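Local coordinates for penicillin-binding protein 2B (Streptococcus pneumoniae, PDB 2WAD) that cross-links the peptides of neighbouring glycan strands in cell-wall peptidoglycan as an elongasome transpeptidase and binds penicillin, at residues G404-P412 and L427-V437; N445-M456 and F509-F517. All coordinates share one frame; numbering follows the deposited sequence.

Contact 1: G404-P412 and L427-V437; sequences GNQTLTDQP and LAYGSFPITAV. Unlike the reference sequence in segment 404-412: Pro412 (reference Ser). Unlike the reference sequence in segment 427-437: Leu427 (reference Gln).
Asp410 and Phe432 face each other as a hydrogen-bonded pair of the two-stranded antiparallel sheet made by strands 408-410 and 432-434, with Asp410 N giving its proton to Phe432 O at 2.8 Å and Phe432 N returning one to Asp410 O. From Asp410 CB outward, every atom has a neighbour. CB lies over one face of the Phe432 ring, a CH-pi contact 4.0 Å from the centroid. CG follows 3.8 Å from Phe432 CZ, and the carboxylate stacks on the ring with 15° between the planes. A water lies 2.9 Å from Asp410 OD1 and also next to Gly430 O, while OD2 passes Ile434 CD1 at 3.8 Å. Phe432 carries its ring between backbone N and carbonyl carbon (chi1 57°), which lays it beside the aspartate. Leu408 and Ile434 form a second hydrogen-bonded pair. Asn405, its CG swung away from the backbone N (chi1 -173°), sets OD1 against the start of helix 436-442: Val437 N bonds to it at 3.1 Å, and Ala436 N, at 2.7 Å, makes a bent, weak bond. An amide oxygen there probably gains from the helix dipole. The side chain of Asp410, about 11 Å from that of Ser386, the residue thought to form the acyl-enzyme, is held at OD2 by the hydroxyls of Tyr425 and Ser444, and such bonds would probably stabilise a negative charge there.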
ATOM      1  N   GLY A 404      28.597  26.907  -3.031  1.00 41.77           N
ATOM      2  CA  GLY A 404      28.890  26.261  -4.310  1.00 40.49           C
ATOM      3  C   GLY A 404      29.722  24.998  -4.133  1.00 40.58           C
ATOM      4  O   GLY A 404      29.559  24.259  -3.163  1.00 38.65           O
ATOM      5  N   ASN A 405      30.604  24.742  -5.093  1.00 41.67           N
ATOM      6  CA  ASN A 405      31.359  23.504  -5.174  1.00 41.79           C
ATOM      7  C   ASN A 405      32.621  23.638  -4.347  1.00 41.77           C
ATOM      8  O   ASN A 405      33.735  23.486  -4.873  1.00 43.59           O
ATOM      9  CB  ASN A 405      31.689  23.166  -6.631  1.00 38.78           C
ATOM     10  CG  ASN A 405      32.336  21.790  -6.791  1.00 45.59           C
ATOM     11  OD1 ASN A 405      32.190  20.906  -5.939  1.00 48.66           O
ATOM     12  ND2 ASN A 405      33.047  21.599  -7.898  1.00 43.47           N
ATOM     13  N   GLN A 406      32.411  23.895  -3.058  1.00 42.16           N
ATOM     14  CA  GLN A 406      33.467  24.242  -2.098  1.00 42.48           C
ATOM     15  C   GLN A 406      34.460  23.123  -1.766  1.00 45.04           C
ATOM     16  O   GLN A 406      34.070  21.955  -1.618  1.00 44.07           O
ATOM     17  CB  GLN A 406      32.843  24.802  -0.808  1.00 39.84           C
ATOM     18  CG  GLN A 406      33.839  25.292   0.240  1.00 37.76           C
ATOM     19  CD  GLN A 406      33.154  25.983   1.419  1.00 40.92           C
ATOM     20  OE1 GLN A 406      32.068  26.547   1.270  1.00 40.46           O
ATOM     21  NE2 GLN A 406      33.782  25.943   2.590  1.00 36.95           N
ATOM     22  N   THR A 407      35.735  23.503  -1.634  1.00 46.35           N
ATOM     23  CA  THR A 407      36.809  22.576  -1.298  1.00 43.91           C
ATOM     24  C   THR A 407      37.000  22.450   0.204  1.00 44.70           C
ATOM     25  O   THR A 407      37.028  23.434   0.920  1.00 46.00           O
ATOM     26  CB  THR A 407      38.166  22.980  -1.924  1.00 46.41           C
ATOM     27  OG1 THR A 407      38.096  22.845  -3.350  1.00 41.67           O
ATOM     28  CG2 THR A 407      39.303  22.082  -1.385  1.00 39.27           C
ATOM     29  N   LEU A 408      37.113  21.218   0.681  1.00 43.14           N
ATOM     30  CA  LEU A 408      37.412  20.972   2.073  1.00 44.95           C
ATOM     31  C   LEU A 408      38.587  19.996   2.062  1.00 44.10           C
ATOM     32  O   LEU A 408      38.950  19.461   1.011  1.00 46.08           O
ATOM     33  CB  LEU A 408      36.204  20.358   2.803  1.00 43.19           C
ATOM     34  CG  LEU A 408      34.895  21.140   3.006  1.00 46.15           C
ATOM     35  CD1 LEU A 408      33.835  20.324   3.775  1.00 40.90           C
ATOM     36  CD2 LEU A 408      35.117  22.431   3.726  1.00 46.12           C
ATOM     37  N   THR A 409      39.182  19.765   3.223  1.00 43.37           N
ATOM     38  CA  THR A 409      40.232  18.771   3.329  1.00 42.51           C
ATOM     39  C   THR A 409      39.591  17.446   3.736  1.00 41.49           C
ATOM     40  O   THR A 409      38.920  17.340   4.770  1.00 40.06           O
ATOM     41  CB  THR A 409      41.286  19.184   4.383  1.00 43.57           C
ATOM     42  OG1 THR A 409      41.804  20.472   4.035  1.00 42.09           O
ATOM     43  CG2 THR A 409      42.437  18.171   4.467  1.00 41.48           C
ATOM     44  N   ASP A 410      39.819  16.434   2.912  1.00 40.03           N
ATOM     45  CA  ASP A 410      39.537  15.067   3.311  1.00 40.48           C
ATOM     46  C   ASP A 410      40.660  14.639   4.256  1.00 42.81           C
ATOM     47  O   ASP A 410      41.828  14.599   3.862  1.00 42.80           O
ATOM     48  CB  ASP A 410      39.484  14.165   2.077  1.00 34.67           C
ATOM     49  CG  ASP A 410      38.871  12.820   2.375  1.00 40.02           C
ATOM     50  OD1 ASP A 410      39.385  12.080   3.243  1.00 38.10           O
ATOM     51  OD2 ASP A 410      37.842  12.510   1.739  1.00 45.02           O
ATOM     52  N   GLN A 411      40.285  14.346   5.500  1.00 43.26           N
ATOM     53  CA  GLN A 411      41.192  13.921   6.569  1.00 43.82           C
ATOM     54  C   GLN A 411      40.353  13.103   7.549  1.00 43.89           C
ATOM     55  O   GLN A 411      39.118  13.212   7.552  1.00 42.16           O
ATOM     56  CB  GLN A 411      41.756  15.158   7.292  1.00 43.04           C
ATOM     57  CG  GLN A 411      40.635  16.107   7.731  1.00 41.79           C
ATOM     58  CD  GLN A 411      41.131  17.458   8.212  1.00 43.01           C
ATOM     59  OE1 GLN A 411      42.143  17.535   8.900  1.00 49.64           O
ATOM     60  NE2 GLN A 411      40.422  18.530   7.849  1.00 39.24           N
ATOM     61  N   PRO A 412      41.006  12.271   8.376  1.00 44.72           N
ATOM     62  CA  PRO A 412      40.228  11.594   9.413  1.00 43.94           C
ATOM     63  C   PRO A 412      39.622  12.667  10.315  1.00 42.77           C
ATOM     64  O   PRO A 412      40.228  13.711  10.487  1.00 43.10           O
ATOM     65  CB  PRO A 412      41.261  10.774  10.195  1.00 44.19           C
ATOM     66  CG  PRO A 412      42.546  10.806   9.376  1.00 48.29           C
ATOM     67  CD  PRO A 412      42.450  11.984   8.445  1.00 46.96           C
ATOM     68  N   LEU A 427      43.686   5.626   5.049  1.00 47.71           N
ATOM     69  CA  LEU A 427      44.905   6.422   5.070  1.00 48.74           C
ATOM     70  C   LEU A 427      45.640   6.356   3.730  1.00 50.84           C
ATOM     71  O   LEU A 427      46.640   7.058   3.504  1.00 51.22           O
ATOM     72  CB  LEU A 427      45.787   5.932   6.230  1.00 49.98           C
ATOM     73  CG  LEU A 427      45.097   6.079   7.596  1.00 54.99           C
ATOM     74  CD1 LEU A 427      45.717   5.280   8.758  1.00 51.41           C
ATOM     75  CD2 LEU A 427      45.020   7.581   7.923  1.00 54.00           C
ATOM     76  N   ALA A 428      45.104   5.550   2.818  1.00 50.19           N
ATOM     77  CA  ALA A 428      45.781   5.214   1.569  1.00 50.10           C
ATOM     78  C   ALA A 428      46.283   6.392   0.730  1.00 49.47           C
ATOM     79  O   ALA A 428      47.345   6.299   0.113  1.00 50.25           O
ATOM     80  CB  ALA A 428      44.919   4.249   0.719  1.00 49.23           C
ATOM     81  N   TYR A 429      45.545   7.495   0.684  1.00 46.20           N
ATOM     82  CA  TYR A 429      46.029   8.669  -0.042  1.00 46.67           C
ATOM     83  C   TYR A 429      46.331   9.853   0.866  1.00 45.68           C
ATOM     84  O   TYR A 429      46.300  10.992   0.405  1.00 45.56           O
ATOM     85  CB  TYR A 429      45.033   9.084  -1.125  1.00 48.40           C
ATOM     86  CG  TYR A 429      44.852   7.970  -2.112  1.00 53.02           C
ATOM     87  CD1 TYR A 429      45.537   7.978  -3.318  1.00 58.91           C
ATOM     88  CD2 TYR A 429      44.067   6.862  -1.803  1.00 56.01           C
ATOM     89  CE1 TYR A 429      45.412   6.927  -4.215  1.00 61.01           C
ATOM     90  CE2 TYR A 429      43.941   5.809  -2.695  1.00 53.39           C
ATOM     91  CZ  TYR A 429      44.615   5.851  -3.894  1.00 58.20           C
ATOM     92  OH  TYR A 429      44.522   4.811  -4.787  1.00 66.76           O
ATOM     93  N   GLY A 430      46.590   9.589   2.144  1.00 43.05           N
ATOM     94  CA  GLY A 430      46.759  10.673   3.112  1.00 47.51           C
ATOM     95  C   GLY A 430      45.593  11.650   3.149  1.00 49.00           C
ATOM     96  O   GLY A 430      44.442  11.274   2.888  1.00 47.57           O
ATOM     97  N   SER A 431      45.897  12.903   3.482  1.00 48.68           N
ATOM     98  CA  SER A 431      44.920  13.995   3.472  1.00 47.20           C
ATOM     99  C   SER A 431      45.050  14.797   2.183  1.00 45.92           C
ATOM    100  O   SER A 431      46.146  14.970   1.645  1.00 42.79           O
ATOM    101  CB  SER A 431      45.170  14.932   4.654  1.00 45.33           C
ATOM    102  OG  SER A 431      44.945  14.219   5.852  1.00 48.40           O
ATOM    103  N   PHE A 432      43.927  15.284   1.676  1.00 45.40           N
ATOM    104  CA  PHE A 432      43.951  15.935   0.382  1.00 44.93           C
ATOM    105  C   PHE A 432      42.708  16.794   0.192  1.00 43.75           C
ATOM    106  O   PHE A 432      41.673  16.562   0.815  1.00 44.27           O
ATOM    107  CB  PHE A 432      44.088  14.895  -0.748  1.00 44.65           C
ATOM    108  CG  PHE A 432      43.006  13.860  -0.748  1.00 46.00           C
ATOM    109  CD1 PHE A 432      43.188  12.645  -0.095  1.00 43.61           C
ATOM    110  CD2 PHE A 432      41.789  14.109  -1.374  1.00 45.48           C
ATOM    111  CE1 PHE A 432      42.180  11.684  -0.064  1.00 41.36           C
ATOM    112  CE2 PHE A 432      40.772  13.153  -1.354  1.00 42.87           C
ATOM    113  CZ  PHE A 432      40.965  11.941  -0.677  1.00 43.18           C
ATOM    114  N   PRO A 433      42.818  17.806  -0.672  1.00 42.50           N
ATOM    115  CA  PRO A 433      41.682  18.658  -0.989  1.00 41.96           C
ATOM    116  C   PRO A 433      40.648  17.906  -1.822  1.00 41.28           C
ATOM    117  O   PRO A 433      41.010  17.019  -2.609  1.00 40.81           O
ATOM    118  CB  PRO A 433      42.306  19.812  -1.777  1.00 42.37           C
ATOM    119  CG  PRO A 433      43.563  19.236  -2.362  1.00 45.49           C
ATOM    120  CD  PRO A 433      44.020  18.120  -1.460  1.00 41.11           C
ATOM    121  N   ILE A 434      39.378  18.248  -1.605  1.00 41.36           N
ATOM    122  CA  ILE A 434      38.239  17.588  -2.236  1.00 41.48           C
ATOM    123  C   ILE A 434      37.072  18.583  -2.393  1.00 41.84           C
ATOM    124  O   ILE A 434      36.688  19.264  -1.444  1.00 40.37           O
ATOM    125  CB  ILE A 434      37.854  16.302  -1.430  1.00 42.50           C
ATOM    126  CG1 ILE A 434      36.969  15.388  -2.260  1.00 47.70           C
ATOM    127  CG2 ILE A 434      37.156  16.611  -0.102  1.00 38.13           C
ATOM    128  CD1 ILE A 434      36.720  14.026  -1.604  1.00 49.79           C
ATOM    129  N   THR A 435      36.542  18.699  -3.607  1.00 42.47           N
ATOM    130  CA  THR A 435      35.349  19.489  -3.897  1.00 39.43           C
ATOM    131  C   THR A 435      34.062  18.717  -3.602  1.00 40.32           C
ATOM    132  O   THR A 435      34.080  17.551  -3.206  1.00 41.16           O
ATOM    133  CB  THR A 435      35.286  19.898  -5.383  1.00 42.84           C
ATOM    134  OG1 THR A 435      35.135  18.731  -6.211  1.00 36.82           O
ATOM    135  CG2 THR A 435      36.519  20.725  -5.813  1.00 40.65           C
ATOM    136  N   ALA A 436      32.923  19.373  -3.796  1.00 41.35           N
ATOM    137  CA  ALA A 436      31.649  18.741  -3.450  1.00 41.04           C
ATOM    138  C   ALA A 436      31.364  17.609  -4.452  1.00 39.24           C
ATOM    139  O   ALA A 436      30.915  16.524  -4.075  1.00 39.26           O
ATOM    140  CB  ALA A 436      30.535  19.774  -3.419  1.00 40.25           C
ATOM    141  N   VAL A 437      31.694  17.862  -5.712  1.00 38.11           N
ATOM    142  CA  VAL A 437      31.551  16.884  -6.794  1.00 39.23           C
ATOM    143  C   VAL A 437      32.373  15.629  -6.484  1.00 40.41           C
ATOM    144  O   VAL A 437      31.872  14.521  -6.635  1.00 37.94           O
ATOM    145  CB  VAL A 437      32.015  17.488  -8.130  1.00 40.40           C
ATOM    146  CG1 VAL A 437      32.001  16.441  -9.258  1.00 37.97           C
ATOM    147  CG2 VAL A 437      31.187  18.731  -8.518  1.00 38.22           C
TER
HETATM  148  O   HOH W   1      35.144  19.248  -8.999  1.00 32.89           O
HETATM  149  O   HOH W   2      41.951  11.131   4.217  1.00 45.32           O

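Contact 2: N445-M456 and F509-F517; sequences NAYVVQTALGIM and FANFITNAF. Unlike the reference sequence in segment 445-456: Ala446 (reference Thr), Val448 (reference Met), Ile455 (reference Leu). Unlike the reference sequence in segment 509-517: Phe512 (reference Tyr).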
ATOM      1  N   ASN A 445      33.451  10.457   3.586  1.00 35.65           N
ATOM      2  CA  ASN A 445      32.842  10.799   4.873  1.00 36.69           C
ATOM      3  C   ASN A 445      33.356  12.128   5.455  1.00 36.51           C
ATOM      4  O   ASN A 445      32.613  12.809   6.157  1.00 37.42           O
ATOM      5  CB  ASN A 445      33.033   9.688   5.910  1.00 36.02           C
ATOM      6  CG  ASN A 445      32.115   8.489   5.697  1.00 40.85           C
ATOM      7  OD1 ASN A 445      31.059   8.563   5.053  1.00 35.00           O
ATOM      8  ND2 ASN A 445      32.503   7.366   6.289  1.00 37.77           N
ATOM      9  N   ALA A 446      34.608  12.498   5.182  1.00 34.29           N
ATOM     10  CA  ALA A 446      35.179  13.728   5.748  1.00 37.66           C
ATOM     11  C   ALA A 446      34.376  14.951   5.325  1.00 35.69           C
ATOM     12  O   ALA A 446      34.197  15.889   6.115  1.00 32.84           O
ATOM     13  CB  ALA A 446      36.635  13.924   5.346  1.00 32.94           C
ATOM     14  N   TYR A 447      33.929  14.949   4.074  1.00 34.70           N
ATOM     15  CA  TYR A 447      33.230  16.132   3.544  1.00 36.27           C
ATOM     16  C   TYR A 447      31.880  16.359   4.258  1.00 40.42           C
ATOM     17  O   TYR A 447      31.537  17.510   4.597  1.00 40.02           O
ATOM     18  CB  TYR A 447      33.020  16.001   2.030  1.00 37.35           C
ATOM     19  CG  TYR A 447      32.668  17.303   1.327  1.00 37.82           C
ATOM     20  CD1 TYR A 447      33.664  18.127   0.829  1.00 40.15           C
ATOM     21  CD2 TYR A 447      31.345  17.721   1.187  1.00 37.27           C
ATOM     22  CE1 TYR A 447      33.364  19.326   0.202  1.00 36.31           C
ATOM     23  CE2 TYR A 447      31.031  18.931   0.573  1.00 32.89           C
ATOM     24  CZ  TYR A 447      32.051  19.717   0.084  1.00 34.22           C
ATOM     25  OH  TYR A 447      31.785  20.916  -0.530  1.00 33.70           O
ATOM     26  N   VAL A 448      31.131  15.273   4.498  1.00 36.24           N
ATOM     27  CA  VAL A 448      29.785  15.372   5.035  1.00 35.82           C
ATOM     28  C   VAL A 448      29.772  15.512   6.555  1.00 35.08           C
ATOM     29  O   VAL A 448      28.838  16.073   7.106  1.00 33.84           O
ATOM     30  CB  VAL A 448      28.856  14.196   4.630  1.00 35.66           C
ATOM     31  CG1 VAL A 448      28.449  14.297   3.152  1.00 35.46           C
ATOM     32  CG2 VAL A 448      29.466  12.843   4.972  1.00 28.69           C
ATOM     33  N   VAL A 449      30.778  14.962   7.224  1.00 32.93           N
ATOM     34  CA  VAL A 449      30.936  15.125   8.657  1.00 35.62           C
ATOM     35  C   VAL A 449      31.348  16.570   9.004  1.00 36.76           C
ATOM     36  O   VAL A 449      30.820  17.170   9.940  1.00 39.49           O
ATOM     37  CB  VAL A 449      31.933  14.096   9.233  1.00 36.97           C
ATOM     38  CG1 VAL A 449      32.273  14.447  10.665  1.00 41.24           C
ATOM     39  CG2 VAL A 449      31.319  12.697   9.214  1.00 31.78           C
ATOM     40  N   GLN A 450      32.272  17.141   8.246  1.00 34.72           N
ATOM     41  CA  GLN A 450      32.598  18.561   8.370  1.00 36.65           C
ATOM     42  C   GLN A 450      31.406  19.455   8.036  1.00 36.09           C
ATOM     43  O   GLN A 450      31.131  20.395   8.753  1.00 36.74           O
ATOM     44  CB  GLN A 450      33.816  18.922   7.506  1.00 35.68           C
ATOM     45  CG  GLN A 450      35.133  18.449   8.095  1.00 37.97           C
ATOM     46  CD  GLN A 450      36.333  18.717   7.191  1.00 44.38           C
ATOM     47  OE1 GLN A 450      37.142  19.602   7.478  1.00 48.30           O
ATOM     48  NE2 GLN A 450      36.478  17.932   6.119  1.00 37.03           N
ATOM     49  N   THR A 451      30.663  19.145   6.981  1.00 38.20           N
ATOM     50  CA  THR A 451      29.411  19.840   6.709  1.00 36.82           C
ATOM     51  C   THR A 451      28.424  19.806   7.866  1.00 38.81           C
ATOM     52  O   THR A 451      27.914  20.867   8.236  1.00 36.32           O
ATOM     53  CB  THR A 451      28.697  19.321   5.448  1.00 37.18           C
ATOM     54  OG1 THR A 451      29.540  19.503   4.306  1.00 35.00           O
ATOM     55  CG2 THR A 451      27.399  20.077   5.216  1.00 32.44           C
ATOM     56  N   ALA A 452      28.140  18.621   8.418  1.00 38.68           N
ATOM     57  CA  ALA A 452      27.242  18.523   9.583  1.00 39.97           C
ATOM     58  C   ALA A 452      27.728  19.323  10.800  1.00 40.60           C
ATOM     59  O   ALA A 452      26.952  20.032  11.437  1.00 41.53           O
ATOM     60  CB  ALA A 452      27.005  17.056  10.002  1.00 39.31           C
ATOM     61  N   LEU A 453      28.991  19.175  11.181  1.00 40.67           N
ATOM     62  CA  LEU A 453      29.506  19.995  12.280  1.00 42.46           C
ATOM     63  C   LEU A 453      29.189  21.478  12.021  1.00 43.15           C
ATOM     64  O   LEU A 453      28.863  22.220  12.937  1.00 41.84           O
ATOM     65  CB  LEU A 453      31.011  19.777  12.456  1.00 44.07           C
ATOM     66  CG  LEU A 453      31.675  20.511  13.625  1.00 48.91           C
ATOM     67  CD1 LEU A 453      31.240  19.904  14.947  1.00 44.28           C
ATOM     68  CD2 LEU A 453      33.185  20.491  13.499  1.00 48.54           C
ATOM     69  N   GLY A 454      29.245  21.898  10.757  1.00 43.16           N
ATOM     70  CA  GLY A 454      28.981  23.277  10.381  1.00 41.34           C
ATOM     71  C   GLY A 454      27.525  23.698  10.515  1.00 43.48           C
ATOM     72  O   GLY A 454      27.224  24.872  10.719  1.00 43.17           O
ATOM     73  N   ILE A 455      26.598  22.758  10.368  1.00 42.49           N
ATOM     74  CA  ILE A 455      25.199  23.046  10.664  1.00 41.43           C
ATOM     75  C   ILE A 455      25.021  23.285  12.168  1.00 43.03           C
ATOM     76  O   ILE A 455      24.095  23.968  12.606  1.00 41.52           O
ATOM     77  CB  ILE A 455      24.314  21.887  10.186  1.00 40.69           C
ATOM     78  CG1 ILE A 455      24.442  21.726   8.658  1.00 40.22           C
ATOM     79  CG2 ILE A 455      22.861  22.116  10.566  1.00 39.00           C
ATOM     80  CD1 ILE A 455      23.811  20.433   8.135  1.00 31.67           C
ATOM     81  N   MET A 456      25.921  22.711  12.958  1.00 41.72           N
ATOM     82  CA  MET A 456      25.883  22.860  14.403  1.00 46.43           C
ATOM     83  C   MET A 456      26.639  24.135  14.824  1.00 46.96           C
ATOM     84  O   MET A 456      26.932  24.334  16.000  1.00 48.62           O
ATOM     85  CB  MET A 456      26.549  21.620  15.002  1.00 45.76           C
ATOM     86  CG  MET A 456      26.042  21.162  16.328  1.00 52.64           C
ATOM     87  SD  MET A 456      26.611  19.481  16.706  1.00 57.25           S
ATOM     88  CE  MET A 456      26.605  19.641  18.474  1.00 45.69           C
ATOM     89  N   PHE A 509      25.145  13.226  20.115  1.00 42.50           N
ATOM     90  CA  PHE A 509      26.020  13.830  19.112  1.00 41.46           C
ATOM     91  C   PHE A 509      26.596  12.836  18.115  1.00 41.63           C
ATOM     92  O   PHE A 509      26.707  13.157  16.929  1.00 40.45           O
ATOM     93  CB  PHE A 509      27.150  14.622  19.781  1.00 41.21           C
ATOM     94  CG  PHE A 509      28.201  15.126  18.828  1.00 38.67           C
ATOM     95  CD1 PHE A 509      27.963  16.227  18.040  1.00 35.28           C
ATOM     96  CD2 PHE A 509      29.436  14.501  18.742  1.00 37.50           C
ATOM     97  CE1 PHE A 509      28.935  16.683  17.155  1.00 40.35           C
ATOM     98  CE2 PHE A 509      30.421  14.945  17.874  1.00 38.36           C
ATOM     99  CZ  PHE A 509      30.174  16.045  17.072  1.00 38.08           C
ATOM    100  N   ALA A 510      27.005  11.661  18.593  1.00 41.24           N
ATOM    101  CA  ALA A 510      27.541  10.628  17.706  1.00 39.65           C
ATOM    102  C   ALA A 510      26.486  10.177  16.688  1.00 40.30           C
ATOM    103  O   ALA A 510      26.817   9.928  15.517  1.00 40.50           O
ATOM    104  CB  ALA A 510      28.123   9.424  18.511  1.00 36.85           C
ATOM    105  N   ASN A 511      25.225  10.103  17.121  1.00 37.99           N
ATOM    106  CA  ASN A 511      24.112   9.777  16.235  1.00 40.51           C
ATOM    107  C   ASN A 511      23.874  10.805  15.115  1.00 40.73           C
ATOM    108  O   ASN A 511      23.640  10.439  13.964  1.00 40.03           O
ATOM    109  CB  ASN A 511      22.806   9.618  17.028  1.00 42.40           C
ATOM    110  CG  ASN A 511      22.844   8.484  18.062  1.00 48.27           C
ATOM    111  OD1 ASN A 511      23.578   7.480  17.947  1.00 42.79           O
ATOM    112  ND2 ASN A 511      22.011   8.652  19.085  1.00 35.56           N
ATOM    113  N   PHE A 512      23.893  12.090  15.466  1.00 36.91           N
ATOM    114  CA  PHE A 512      23.782  13.183  14.510  1.00 35.16           C
ATOM    115  C   PHE A 512      24.852  13.045  13.433  1.00 37.00           C
ATOM    116  O   PHE A 512      24.543  13.079  12.244  1.00 37.49           O
ATOM    117  CB  PHE A 512      23.922  14.528  15.253  1.00 32.64           C
ATOM    118  CG  PHE A 512      24.168  15.724  14.356  1.00 35.90           C
ATOM    119  CD1 PHE A 512      23.199  16.184  13.479  1.00 33.69           C
ATOM    120  CD2 PHE A 512      25.380  16.397  14.404  1.00 34.26           C
ATOM    121  CE1 PHE A 512      23.423  17.295  12.677  1.00 37.18           C
ATOM    122  CE2 PHE A 512      25.613  17.500  13.605  1.00 34.04           C
ATOM    123  CZ  PHE A 512      24.651  17.951  12.727  1.00 33.54           C
ATOM    124  N   ILE A 513      26.108  12.898  13.858  1.00 37.02           N
ATOM    125  CA  ILE A 513      27.236  12.695  12.961  1.00 36.40           C
ATOM    126  C   ILE A 513      27.026  11.480  12.037  1.00 37.83           C
ATOM    127  O   ILE A 513      27.156  11.622  10.823  1.00 37.32           O
ATOM    128  CB  ILE A 513      28.552  12.573  13.745  1.00 35.87           C
ATOM    129  CG1 ILE A 513      28.922  13.920  14.388  1.00 35.81           C
ATOM    130  CG2 ILE A 513      29.677  12.097  12.832  1.00 40.52           C
ATOM    131  CD1 ILE A 513      28.980  15.122  13.391  1.00 30.53           C
ATOM    132  N   THR A 514      26.685  10.311  12.579  1.00 37.73           N
ATOM    133  CA  THR A 514      26.443   9.142  11.730  1.00 37.92           C
ATOM    134  C   THR A 514      25.242   9.322  10.797  1.00 38.79           C
ATOM    135  O   THR A 514      25.221   8.739   9.708  1.00 37.38           O
ATOM    136  CB  THR A 514      26.261   7.815  12.511  1.00 38.19           C
ATOM    137  OG1 THR A 514      25.242   7.970  13.514  1.00 41.98           O
ATOM    138  CG2 THR A 514      27.600   7.360  13.166  1.00 38.07           C
ATOM    139  N   ASN A 515      24.228  10.073  11.230  1.00 36.60           N
ATOM    140  CA  ASN A 515      23.064  10.319  10.363  1.00 36.98           C
ATOM    141  C   ASN A 515      23.516  10.993   9.082  1.00 33.21           C
ATOM    142  O   ASN A 515      22.967  10.739   8.015  1.00 34.65           O
ATOM    143  CB  ASN A 515      21.992  11.151  11.095  1.00 34.01           C
ATOM    144  CG  ASN A 515      20.580  10.845  10.622  1.00 37.58           C
ATOM    145  OD1 ASN A 515      20.282   9.746  10.150  1.00 31.37           O
ATOM    146  ND2 ASN A 515      19.682  11.814  10.796  1.00 35.75           N
ATOM    147  N   ALA A 516      24.562  11.812   9.193  1.00 36.96           N
ATOM    148  CA  ALA A 516      25.106  12.581   8.069  1.00 37.08           C
ATOM    149  C   ALA A 516      25.682  11.737   6.928  1.00 38.57           C
ATOM    150  O   ALA A 516      25.778  12.197   5.780  1.00 35.50           O
ATOM    151  CB  ALA A 516      26.151  13.587   8.556  1.00 36.68           C
ATOM    152  N   PHE A 517      26.088  10.509   7.240  1.00 37.54           N
ATOM    153  CA  PHE A 517      26.541   9.614   6.186  1.00 35.95           C
ATOM    154  C   PHE A 517      25.692   8.341   6.165  1.00 36.44           C
ATOM    155  O   PHE A 517      26.116   7.287   5.696  1.00 38.44           O
ATOM    156  CB  PHE A 517      28.077   9.381   6.231  1.00 36.93           C
ATOM    157  CG  PHE A 517      28.620   8.869   7.560  1.00 31.75           C
ATOM    158  CD1 PHE A 517      29.148   9.755   8.496  1.00 30.70           C
ATOM    159  CD2 PHE A 517      28.679   7.513   7.841  1.00 35.67           C
ATOM    160  CE1 PHE A 517      29.681   9.320   9.707  1.00 34.24           C
ATOM    161  CE2 PHE A 517      29.211   7.041   9.067  1.00 32.79           C
ATOM    162  CZ  PHE A 517      29.706   7.954  10.011  1.00 33.72           C
TER
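Phe509 opens the contact from the first turn of helix 509-515, its ring edge turned to Met456, just past the C-terminal end of helix 445-455. Met456 SD lies in the plane of that ring, 3.7 Å from Phe509 CE1, while its CE meets CD1 of the same edge. One turn on, Phe512 shares the sulfur, which stands obliquely 4.7 Å from the ring centroid, completing a pair of Met-aromatic contacts. The Phe512 side chain leaves its helix with CG opposite the backbone N (chi1 166°), and its rim reaches the other backbone: CZ is 3.4 Å from Ala452 O, in the ring plane, and 3.7 Å from Ala452 CB. Ile513 CG2 lies 4.0 Å from Val449 CG2 and also touches Val449 CG1. Ala516 packs its CB 3.9 Å from Ala452 CB, two small side chains in direct contact. Phe517 closes the row beside the active site. Asn445 CG sits over one face of its ring, toward the rim, with amide and ring planes 35° apart, and OD1 comes to 3.3 Å from Phe517 CB; Val449 CG2 touches CD1. That same OD1 accepts from Lys389 and ND2 donates to Tyr422 O, fixing the amide near Ser386, consistent with the asparagine of an (S/Y)xN motif. The helix axes pass 9.4 Å apart at 128°; helix 389-398 packs against Val448, Ile455 and Phe517, helix 471-484 against Met456 and Phe512, and strand 408-410 touches helix 445-455 through Ala446, Tyr447 and Gln450.

How the contacts relate
Both contacts belong to the transpeptidase domain, and helix 445-455 connects them: it forms one side of contact 2 and packs against the strand pair of contact 1. Tyr447 OH reaches Gln406 O at 2.7 Å and Gln450 NE2 reaches Thr409 O at 2.9 Å, both probable hydrogen bonds, while Ala446 CB packs against Gln411 O. Contact 1 is partly buried and polar, built from backbone bonds, an amide oxygen bonded to the start of a helix, and water; contact 2 is buried and has no hydrogen bond between its segments, relying on aliphatic, aromatic and sulfur packing. In chain order, helix 436-442 follows the strand pair and is itself followed by helix 445-455, bringing Asn445 close to Ser386.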